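Local atomic coordinates of 3-dehydroshikimate dehydratase (Pseudomonas putida, PDB entry 5HMQ), a protein that converts 3-dehydroshikimate to protocatechuate with the help of a divalent metal ion, in a pathway of aromatic compound metabolism. Residues D167-L172 and H210-P215; A197-L200 and E206-R209. All coordinates share one frame; numbering follows the deposited sequence.

Contact 1: D167-L172 and H210-P215; sequences DSFHTL and HFRCFP. With MG (magnesium ion), chain K.
Arg-212 holds Asp-167 through a salt bridge at the catalytic metal site of the TIM barrel. Both end nitrogens of the guanidinium give hydrogen bonds to one oxygen. Arg-212 NH1 reaches OD2 of Asp-167 at 3.0 Å, on that oxygen's syn lone pair. Arg-212 NH2 meets Asp-167 OD2 at 3.2 Å, from above the carboxylate plane. OD2 lies close to the guanidinium plane, while the two flat groups stand 76° apart. Asp-167 OD2 also binds the magnesium ion at 2.1 Å, so the arginine is a second-shell residue behind a metal ligand. Glu-136, Gln-193 and Glu-241 complete the protein ligands. Arg-212 itself is steadied by the hydroxyl of Ser-208 at NE and the backbone oxygen of Glu-241 at NH1. Asp-167 OD1 caps helix 168-172 through weak bonds from the backbone N of Phe-169 and of His-170. Arg-212 NH2 lies over one face of the His-170 ring. At the ring edge, His-170 NE2 lies 2.6 Å from the oxygen of a metal-bound water. With CG anti to the backbone N (chi1 -179°), the Phe-169 ring runs beside the arginine, its plane 32° from the guanidinium. Phe-169 CB sits over one guanidinium face, 3.7 Å from Arg-212 NH2.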
loop_
_atom_site.group_PDB
_atom_site.type_symbol
_atom_site.label_atom_id
_atom_site.label_comp_id
_atom_site.label_asym_id
_atom_site.label_seq_id
_atom_site.Cartn_x
_atom_site.Cartn_y
_atom_site.Cartn_z
ATOM N N ASP C 167 0.400 19.083 20.802
ATOM C CA ASP C 167 0.217 18.286 19.594
ATOM C C ASP C 167 0.286 19.231 18.405
ATOM O O ASP C 167 -0.576 20.105 18.258
ATOM C CB ASP C 167 -1.123 17.539 19.634
ATOM C CG ASP C 167 -1.351 16.647 18.422
ATOM O OD1 ASP C 167 -1.163 17.104 17.274
ATOM O OD2 ASP C 167 -1.735 15.475 18.621
ATOM N N SER C 168 1.300 19.048 17.555
ATOM C CA SER C 168 1.550 20.008 16.484
ATOM C C SER C 168 0.375 20.107 15.519
ATOM O O SER C 168 0.103 21.193 14.993
ATOM C CB SER C 168 2.827 19.640 15.727
ATOM O OG SER C 168 2.707 18.379 15.096
ATOM N N PHE C 169 -0.342 19.009 15.277
ATOM C CA PHE C 169 -1.466 19.086 14.351
ATOM C C PHE C 169 -2.604 19.913 14.934
ATOM O O PHE C 169 -3.163 20.780 14.255
ATOM C CB PHE C 169 -1.973 17.694 13.970
ATOM C CG PHE C 169 -3.121 17.733 12.997
ATOM C CD1 PHE C 169 -4.425 17.903 13.441
ATOM C CD2 PHE C 169 -2.893 17.640 11.635
ATOM C CE1 PHE C 169 -5.472 17.973 12.548
ATOM C CE2 PHE C 169 -3.941 17.699 10.737
ATOM C CZ PHE C 169 -5.231 17.862 11.196
ATOM N N HIS C 170 -2.976 19.647 16.190
ATOM C CA HIS C 170 -4.106 20.353 16.788
ATOM C C HIS C 170 -3.863 21.855 16.842
ATOM O O HIS C 170 -4.813 22.640 16.753
ATOM C CB HIS C 170 -4.389 19.808 18.189
ATOM C CG HIS C 170 -4.960 18.424 18.197
ATOM N ND1 HIS C 170 -6.115 18.089 17.522
ATOM C CD2 HIS C 170 -4.535 17.288 18.800
ATOM C CE1 HIS C 170 -6.376 16.808 17.710
ATOM N NE2 HIS C 170 -5.433 16.299 18.481
ATOM N N THR C 171 -2.605 22.272 16.982
ATOM C CA THR C 171 -2.292 23.695 17.008
ATOM C C THR C 171 -2.227 24.280 15.601
ATOM O O THR C 171 -2.841 25.315 15.323
ATOM C CB THR C 171 -0.973 23.927 17.749
ATOM O OG1 THR C 171 -1.128 23.555 19.124
ATOM C CG2 THR C 171 -0.565 25.393 17.664
ATOM N N LEU C 172 -1.483 23.637 14.700
ATOM C CA LEU C 172 -1.254 24.209 13.378
ATOM C C LEU C 172 -2.432 24.023 12.424
ATOM O O LEU C 172 -2.555 24.795 11.467
ATOM C CB LEU C 172 0.015 23.615 12.762
ATOM C CG LEU C 172 1.315 23.930 13.510
ATOM C CD1 LEU C 172 2.524 23.412 12.746
ATOM C CD2 LEU C 172 1.438 25.426 13.760
ATOM N N HIS C 210 -7.382 11.203 8.875
ATOM C CA HIS C 210 -6.881 10.520 7.693
ATOM C C HIS C 210 -5.568 11.051 7.133
ATOM O O HIS C 210 -4.906 10.322 6.389
ATOM C CB HIS C 210 -7.927 10.572 6.567
ATOM C CG HIS C 210 -9.232 9.925 6.915
ATOM N ND1 HIS C 210 -9.369 8.563 7.074
ATOM C CD2 HIS C 210 -10.463 10.453 7.110
ATOM C CE1 HIS C 210 -10.627 8.280 7.364
ATOM N NE2 HIS C 210 -11.312 9.410 7.392
ATOM N N PHE C 211 -5.169 12.286 7.443
ATOM C CA PHE C 211 -4.064 12.906 6.717
ATOM C C PHE C 211 -2.844 13.252 7.560
ATOM O O PHE C 211 -1.943 13.934 7.057
ATOM C CB PHE C 211 -4.559 14.144 5.969
ATOM C CG PHE C 211 -5.556 13.825 4.901
ATOM C CD1 PHE C 211 -5.130 13.429 3.646
ATOM C CD2 PHE C 211 -6.914 13.888 5.153
ATOM C CE1 PHE C 211 -6.037 13.115 2.656
ATOM C CE2 PHE C 211 -7.826 13.578 4.163
ATOM C CZ PHE C 211 -7.385 13.191 2.912
ATOM N N ARG C 212 -2.775 12.813 8.811
ATOM C CA ARG C 212 -1.551 13.015 9.572
ATOM C C ARG C 212 -0.421 12.199 8.953
ATOM O O ARG C 212 -0.633 11.084 8.470
ATOM C CB ARG C 212 -1.748 12.616 11.033
ATOM C CG ARG C 212 -2.382 13.683 11.901
ATOM C CD ARG C 212 -2.466 13.216 13.342
ATOM N NE ARG C 212 -3.258 14.116 14.174
ATOM C CZ ARG C 212 -2.943 14.453 15.421
ATOM N NH1 ARG C 212 -1.843 13.972 15.984
ATOM N NH2 ARG C 212 -3.727 15.276 16.104
ATOM N N CYS C 213 0.782 12.769 8.947
ATOM C CA CYS C 213 1.963 12.073 8.452
ATOM C C CYS C 213 3.170 12.546 9.253
ATOM O O CYS C 213 3.062 13.420 10.117
ATOM C CB CYS C 213 2.150 12.293 6.945
ATOM S SG CYS C 213 2.092 14.024 6.425
ATOM N N PHE C 214 4.331 11.969 8.953
ATOM C CA PHE C 214 5.527 12.270 9.721
ATOM C C PHE C 214 6.086 13.644 9.353
ATOM O O PHE C 214 5.889 14.119 8.232
ATOM C CB PHE C 214 6.590 11.199 9.494
ATOM C CG PHE C 214 6.226 9.857 10.058
ATOM C CD1 PHE C 214 5.645 9.754 11.312
ATOM C CD2 PHE C 214 6.477 8.698 9.344
ATOM C CE1 PHE C 214 5.310 8.519 11.841
ATOM C CE2 PHE C 214 6.147 7.459 9.865
ATOM C CZ PHE C 214 5.562 7.370 11.115
ATOM N N PRO C 215 6.758 14.305 10.297
ATOM C CA PRO C 215 7.352 15.622 10.021
ATOM C C PRO C 215 8.191 15.625 8.754
ATOM O O PRO C 215 9.074 14.785 8.567
ATOM C CB PRO C 215 8.209 15.884 11.263
ATOM C CG PRO C 215 7.539 15.121 12.347
ATOM C CD PRO C 215 6.921 13.908 11.706
HETATM MG MG MG K . -2.511 14.108 20.013
HETATM O O HOH W 1 -4.337 14.029 19.255
HETATM O O HOH W 2 -3.114 12.681 21.323
#

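Contact 2: A197-L200 and E206-R209; sequences APIL and EWSR
Trp-207 reaches from helix 204-211 to Ala-197, Pro-198, Ile-199 and Leu-200 in the loop before that helix. Its CB points toward the loop, and CG lies anti to the backbone N (chi1 -174°), which carries the indole away from the helix. On the five-membered ring, Trp-207 CD1 meets the methyl CD1 of Leu-200 at 4.0 Å. Trp-207 NE1 is only 2.8 Å from Pro-198 O, but the N-H...O angle of 124° makes this hydrogen bond weak. Pro-198 O is also 3.1 Å from Trp-207 CZ2, so the carbonyl lies along the NE1-CE2-CZ2 edge and not straight off the N-H. The methyl CB of Ala-197 comes within 3.7 Å of Trp-207 NE1. Further along, Trp-207 CZ2 packs against the backbone of Ile-199 and lies 3.5 Å from Leu-200 N. Leu-200 O sits over one face, offset toward the rim, 3.6 Å from Trp-207 CZ3. Phe-169 makes an edge-to-face contact with the indole. Beyond the tryptophan, Glu-206 forms salt bridges with Arg-209 and with Arg-597 of the second subunit. The contact belongs to a beta-alpha connection of the eight-stranded parallel TIM barrel: the loop after strand 189-194 packs back on an indole from the next helix, 204-211.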
loop_
_atom_site.group_PDB
_atom_site.type_symbol
_atom_site.label_atom_id
_atom_site.label_comp_id
_atom_site.label_asym_id
_atom_site.label_seq_id
_atom_site.Cartn_x
_atom_site.Cartn_y
_atom_site.Cartn_z
ATOM N N ALA C 197 0.979 17.239 8.231
ATOM C CA ALA C 197 -0.202 17.051 7.394
ATOM C C ALA C 197 -0.201 18.019 6.218
ATOM O O ALA C 197 0.387 19.106 6.306
ATOM C CB ALA C 197 -1.480 17.239 8.215
ATOM N N PRO C 198 -0.847 17.669 5.108
ATOM C CA PRO C 198 -1.096 18.666 4.064
ATOM C C PRO C 198 -2.112 19.693 4.534
ATOM O O PRO C 198 -3.002 19.397 5.336
ATOM C CB PRO C 198 -1.642 17.831 2.901
ATOM C CG PRO C 198 -2.280 16.661 3.568
ATOM C CD PRO C 198 -1.402 16.351 4.752
ATOM N N ILE C 199 -1.967 20.915 4.031
ATOM C CA ILE C 199 -2.913 21.979 4.356
ATOM C C ILE C 199 -4.162 21.778 3.506
ATOM O O ILE C 199 -4.111 21.868 2.275
ATOM C CB ILE C 199 -2.301 23.366 4.123
ATOM C CG1 ILE C 199 -1.016 23.527 4.934
ATOM C CG2 ILE C 199 -3.293 24.441 4.527
ATOM C CD1 ILE C 199 -1.174 23.264 6.418
ATOM N N LEU C 200 -5.285 21.496 4.166
ATOM C CA LEU C 200 -6.536 21.193 3.491
ATOM C C LEU C 200 -7.671 22.006 4.094
ATOM O O LEU C 200 -7.744 22.171 5.316
ATOM C CB LEU C 200 -6.845 19.691 3.596
ATOM C CG LEU C 200 -5.796 18.758 2.995
ATOM C CD1 LEU C 200 -6.005 17.332 3.493
ATOM C CD2 LEU C 200 -5.888 18.804 1.466
ATOM N N GLU C 206 -11.934 15.202 10.474
ATOM C CA GLU C 206 -11.606 14.289 9.384
ATOM C C GLU C 206 -10.199 14.542 8.858
ATOM O O GLU C 206 -9.510 13.601 8.449
ATOM C CB GLU C 206 -12.632 14.431 8.259
ATOM C CG GLU C 206 -14.086 14.353 8.707
ATOM C CD GLU C 206 -14.535 12.939 9.023
ATOM O OE1 GLU C 206 -13.866 11.981 8.579
ATOM O OE2 GLU C 206 -15.565 12.786 9.717
ATOM N N TRP C 207 -9.765 15.805 8.863
ATOM C CA TRP C 207 -8.392 16.146 8.505
ATOM C C TRP C 207 -7.393 15.426 9.403
ATOM O O TRP C 207 -6.387 14.888 8.922
ATOM C CB TRP C 207 -8.223 17.665 8.590
ATOM C CG TRP C 207 -6.914 18.229 8.117
ATOM C CD1 TRP C 207 -5.893 17.562 7.508
ATOM C CD2 TRP C 207 -6.504 19.599 8.205
ATOM N NE1 TRP C 207 -4.865 18.431 7.223
ATOM C CE2 TRP C 207 -5.217 19.687 7.641
ATOM C CE3 TRP C 207 -7.099 20.758 8.712
ATOM C CZ2 TRP C 207 -4.516 20.889 7.567
ATOM C CZ3 TRP C 207 -6.402 21.950 8.640
ATOM C CH2 TRP C 207 -5.124 22.006 8.073
ATOM N N SER C 208 -7.657 15.396 10.711
ATOM C CA SER C 208 -6.760 14.710 11.635
ATOM C C SER C 208 -6.853 13.199 11.491
ATOM O O SER C 208 -5.845 12.499 11.639
ATOM C CB SER C 208 -7.080 15.112 13.075
ATOM O OG SER C 208 -6.281 14.392 13.997
ATOM N N ARG C 209 -8.047 12.687 11.190
ATOM C CA ARG C 209 -8.261 11.245 11.160
ATOM C C ARG C 209 -7.458 10.576 10.051
ATOM O O ARG C 209 -6.885 9.500 10.258
ATOM C CB ARG C 209 -9.754 10.949 10.979
ATOM C CG ARG C 209 -10.072 9.481 10.732
ATOM C CD ARG C 209 -11.572 9.195 10.728
ATOM N NE ARG C 209 -12.194 9.280 12.049
ATOM C CZ ARG C 209 -13.232 10.060 12.336
ATOM N NH1 ARG C 209 -13.769 10.823 11.392
ATOM N NH2 ARG C 209 -13.737 10.073 13.561
#

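How the contacts relate
Both contacts are mainly buried and belong to the TIM-barrel domain, with centres about 7 Å apart. Contact 2 uses helix 204-211 itself; contact 1 uses Arg-212, in the loop that follows. In sequence, both segments of contact 2 fall between those of contact 1. Their chemistry differs with depth. Contact 1 is ionic and faces the metal. Contact 2 is one indole packed on loop backbone and a few apolar side chains, with a single weak hydrogen bond, and reaches the surface at Ile-199. Phe-169 joins them: Phe-169 CE1 lies 3.3 Å from Ser-208 CB. Both contacts border the second subunit, whose Tyr-516 meets the rings of His-210 and Phe-211 and whose Ile-509 packs on Pro-198.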